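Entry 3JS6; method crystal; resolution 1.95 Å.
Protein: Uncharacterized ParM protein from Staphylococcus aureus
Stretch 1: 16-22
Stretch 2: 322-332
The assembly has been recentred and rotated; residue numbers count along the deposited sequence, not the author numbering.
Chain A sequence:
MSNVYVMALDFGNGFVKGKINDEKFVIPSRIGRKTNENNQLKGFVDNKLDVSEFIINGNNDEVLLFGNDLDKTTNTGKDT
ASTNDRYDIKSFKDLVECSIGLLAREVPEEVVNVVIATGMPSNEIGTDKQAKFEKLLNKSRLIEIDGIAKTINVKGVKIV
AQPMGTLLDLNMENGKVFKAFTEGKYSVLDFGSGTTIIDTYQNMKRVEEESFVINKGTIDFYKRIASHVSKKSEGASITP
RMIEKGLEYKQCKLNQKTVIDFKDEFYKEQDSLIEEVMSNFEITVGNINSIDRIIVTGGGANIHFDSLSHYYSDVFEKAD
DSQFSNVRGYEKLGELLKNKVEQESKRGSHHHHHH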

# COMPACT_ATOMS: atom_id res chain seq x y z
N VAL A 16 -3.52 4.06 2.91
CA VAL A 16 -2.94 3.10 3.85
C VAL A 16 -3.80 1.84 3.70
O VAL A 16 -5.03 1.93 3.75
CB VAL A 16 -3.04 3.59 5.30
CG1 VAL A 16 -2.62 2.48 6.26
CG2 VAL A 16 -2.15 4.81 5.50
N LYS A 17 -3.17 0.69 3.51
CA LYS A 17 -3.90 -0.57 3.38
C LYS A 17 -3.55 -1.39 4.62
O LYS A 17 -2.41 -1.39 5.06
CB LYS A 17 -3.46 -1.35 2.13
CG LYS A 17 -4.11 -0.90 0.80
CD LYS A 17 -3.59 0.43 0.32
CE LYS A 17 -2.09 0.40 0.06
NZ LYS A 17 -1.64 1.68 -0.59
N GLY A 18 -4.54 -2.09 5.16
CA GLY A 18 -4.31 -2.92 6.33
C GLY A 18 -5.07 -4.23 6.27
O GLY A 18 -6.14 -4.33 5.68
N LYS A 19 -4.51 -5.27 6.88
CA LYS A 19 -5.23 -6.55 6.88
C LYS A 19 -4.89 -7.34 8.14
O LYS A 19 -3.73 -7.36 8.57
CB LYS A 19 -4.86 -7.36 5.62
CG LYS A 19 -5.60 -8.69 5.46
CD LYS A 19 -5.25 -9.36 4.13
CE LYS A 19 -6.11 -10.61 3.90
NZ LYS A 19 -5.69 -11.74 4.77
N ILE A 20 -5.90 -7.94 8.75
CA ILE A 20 -5.70 -8.79 9.91
C ILE A 20 -6.74 -9.88 9.76
O ILE A 20 -7.92 -9.60 9.57
CB ILE A 20 -5.84 -8.01 11.28
CG1 ILE A 20 -5.58 -9.00 12.44
CG2 ILE A 20 -7.19 -7.34 11.39
CD1 ILE A 20 -5.32 -8.33 13.78
N ASN A 21 -6.29 -11.14 9.82
CA ASN A 21 -7.19 -12.26 9.62
C ASN A 21 -7.93 -12.03 8.30
O ASN A 21 -7.29 -11.78 7.27
CB ASN A 21 -8.14 -12.39 10.82
CG ASN A 21 -7.37 -12.63 12.14
OD1 ASN A 21 -6.36 -13.33 12.18
ND2 ASN A 21 -7.87 -12.05 13.23
N ASP A 22 -9.26 -12.09 8.30
CA ASP A 22 -10.01 -11.89 7.06
C ASP A 22 -10.53 -10.47 6.91
O ASP A 22 -11.34 -10.18 6.04
CB ASP A 22 -11.17 -12.87 6.99
CG ASP A 22 -10.70 -14.32 7.02
OD1 ASP A 22 -9.84 -14.67 6.19
OD2 ASP A 22 -11.19 -15.09 7.86
N SER A 322 -5.40 -5.53 -6.80
CA SER A 322 -4.01 -5.10 -6.79
C SER A 322 -3.69 -4.15 -5.63
O SER A 322 -2.55 -4.09 -5.17
CB SER A 322 -3.66 -4.40 -8.12
OG SER A 322 -3.73 -5.28 -9.22
N GLN A 323 -4.68 -3.43 -5.13
CA GLN A 323 -4.43 -2.51 -4.02
C GLN A 323 -3.95 -3.27 -2.78
O GLN A 323 -3.16 -2.74 -2.00
CB GLN A 323 -5.70 -1.71 -3.69
CG GLN A 323 -6.92 -2.59 -3.41
CD GLN A 323 -8.24 -1.83 -3.42
OE1 GLN A 323 -9.32 -2.45 -3.40
NE2 GLN A 323 -8.18 -0.50 -3.45
N PHE A 324 -4.42 -4.50 -2.60
CA PHE A 324 -4.01 -5.29 -1.44
C PHE A 324 -2.83 -6.27 -1.65
O PHE A 324 -2.45 -7.02 -0.73
CB PHE A 324 -5.23 -6.01 -0.89
CG PHE A 324 -6.26 -5.08 -0.28
CD1 PHE A 324 -7.44 -4.76 -0.97
CD2 PHE A 324 -6.02 -4.49 0.95
CE1 PHE A 324 -8.37 -3.86 -0.42
CE2 PHE A 324 -6.95 -3.59 1.52
CZ PHE A 324 -8.12 -3.27 0.82
N SER A 325 -2.25 -6.27 -2.85
CA SER A 325 -1.13 -7.17 -3.16
C SER A 325 0.03 -7.08 -2.18
O SER A 325 0.52 -8.11 -1.72
CB SER A 325 -0.58 -6.91 -4.57
OG SER A 325 -1.27 -7.68 -5.54
N ASN A 326 0.49 -5.86 -1.89
CA ASN A 326 1.60 -5.69 -0.94
C ASN A 326 1.24 -6.29 0.41
O ASN A 326 2.00 -7.09 0.97
CB ASN A 326 1.93 -4.20 -0.75
CG ASN A 326 2.82 -3.62 -1.87
OD1 ASN A 326 2.88 -2.41 -2.07
ND2 ASN A 326 3.51 -4.49 -2.58
N VAL A 327 0.08 -5.92 0.95
CA VAL A 327 -0.34 -6.43 2.24
C VAL A 327 -0.46 -7.96 2.28
O VAL A 327 -0.09 -8.58 3.27
CB VAL A 327 -1.66 -5.76 2.67
CG1 VAL A 327 -2.35 -6.57 3.73
CG2 VAL A 327 -1.36 -4.37 3.21
N ARG A 328 -1.00 -8.57 1.22
CA ARG A 328 -1.12 -10.02 1.19
C ARG A 328 0.28 -10.62 1.19
O ARG A 328 0.48 -11.68 1.74
CB ARG A 328 -1.88 -10.53 -0.05
CG ARG A 328 -3.40 -10.17 -0.09
CD ARG A 328 -4.15 -10.89 -1.23
NE ARG A 328 -3.67 -10.52 -2.56
CZ ARG A 328 -4.14 -9.55 -3.34
NH1 ARG A 328 -5.15 -8.79 -2.96
NH2 ARG A 328 -3.56 -9.33 -4.50
N GLY A 329 1.24 -9.93 0.57
CA GLY A 329 2.59 -10.45 0.55
C GLY A 329 3.25 -10.31 1.92
O GLY A 329 3.90 -11.25 2.40
N TYR A 330 3.09 -9.15 2.55
CA TYR A 330 3.67 -8.92 3.87
C TYR A 330 3.05 -9.89 4.88
O TYR A 330 3.74 -10.37 5.78
CB TYR A 330 3.39 -7.49 4.38
CG TYR A 330 3.88 -6.36 3.49
CD1 TYR A 330 3.27 -5.10 3.56
CD2 TYR A 330 4.94 -6.54 2.59
CE1 TYR A 330 3.71 -4.03 2.77
CE2 TYR A 330 5.39 -5.48 1.79
CZ TYR A 330 4.76 -4.23 1.89
OH TYR A 330 5.19 -3.16 1.13
N GLU A 331 1.76 -10.17 4.73
CA GLU A 331 1.08 -11.08 5.67
C GLU A 331 1.74 -12.46 5.70
O GLU A 331 1.89 -13.05 6.77
CB GLU A 331 -0.38 -11.21 5.30
CG GLU A 331 -1.15 -12.18 6.18
CD GLU A 331 -2.64 -12.16 5.87
OE1 GLU A 331 -3.00 -12.38 4.70
OE2 GLU A 331 -3.44 -11.93 6.81
N LYS A 332 2.16 -12.96 4.54
CA LYS A 332 2.83 -14.26 4.50
C LYS A 332 4.13 -14.25 5.32
O LYS A 332 4.43 -15.20 6.04
CB LYS A 332 3.09 -14.66 3.04
CG LYS A 332 1.79 -14.92 2.28
CD LYS A 332 2.02 -15.03 0.78
CE LYS A 332 0.71 -15.24 0.04
NZ LYS A 332 0.96 -15.45 -1.42
O HOH W 1 -3.48 -11.75 9.57
O HOH W 2 -5.38 -14.09 6.85

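A strand packing against a helix far away in sequence often joins apolar contact at one end to charge pairing at the other, and this contact from a ParM protein, burying 400 Å² in all, illustrates the pattern. Strand 16-20 and helix 325-332 run 40° apart, 8.2 Å at closest approach, and alternate strand residues face the helix. V16 lies out of reach of the helix stretch. K17 points toward that stretch but serves through its aliphatic part: K17 CB lies 3.8 Å from V327 CG2, and K17 CG is 4.0 Å from F324 CE2 and 3.5 Å from Q323 O. The chain then bends, with chi2 and chi3 both p, and carries its ammonium away. G18 has no side chain, and G18 O lies 4.3 Å from F324 CE2. K17, G18, F324 and V327 are buried; K19 and E331, partly exposed, pair their charges within reach of water. K19 again points toward the helix. K19 CB packs tightly on V327, 3.2 Å from its CG1, so the branched valine touches both lysines. Beyond, an extended chain turns only at chi4 (m), bringing K19 NZ 2.8 Å from E331 OE1 in a salt bridge; a weak hydrogen bond joins K19 NZ to E331 OE2 at 3.0 Å. I20 points away. N21 contributes backbone: N21 O accepts from K19 NZ at 3.0 Å, while one water links N21 N to E331 OE2 and another links N21 O to that same oxygen.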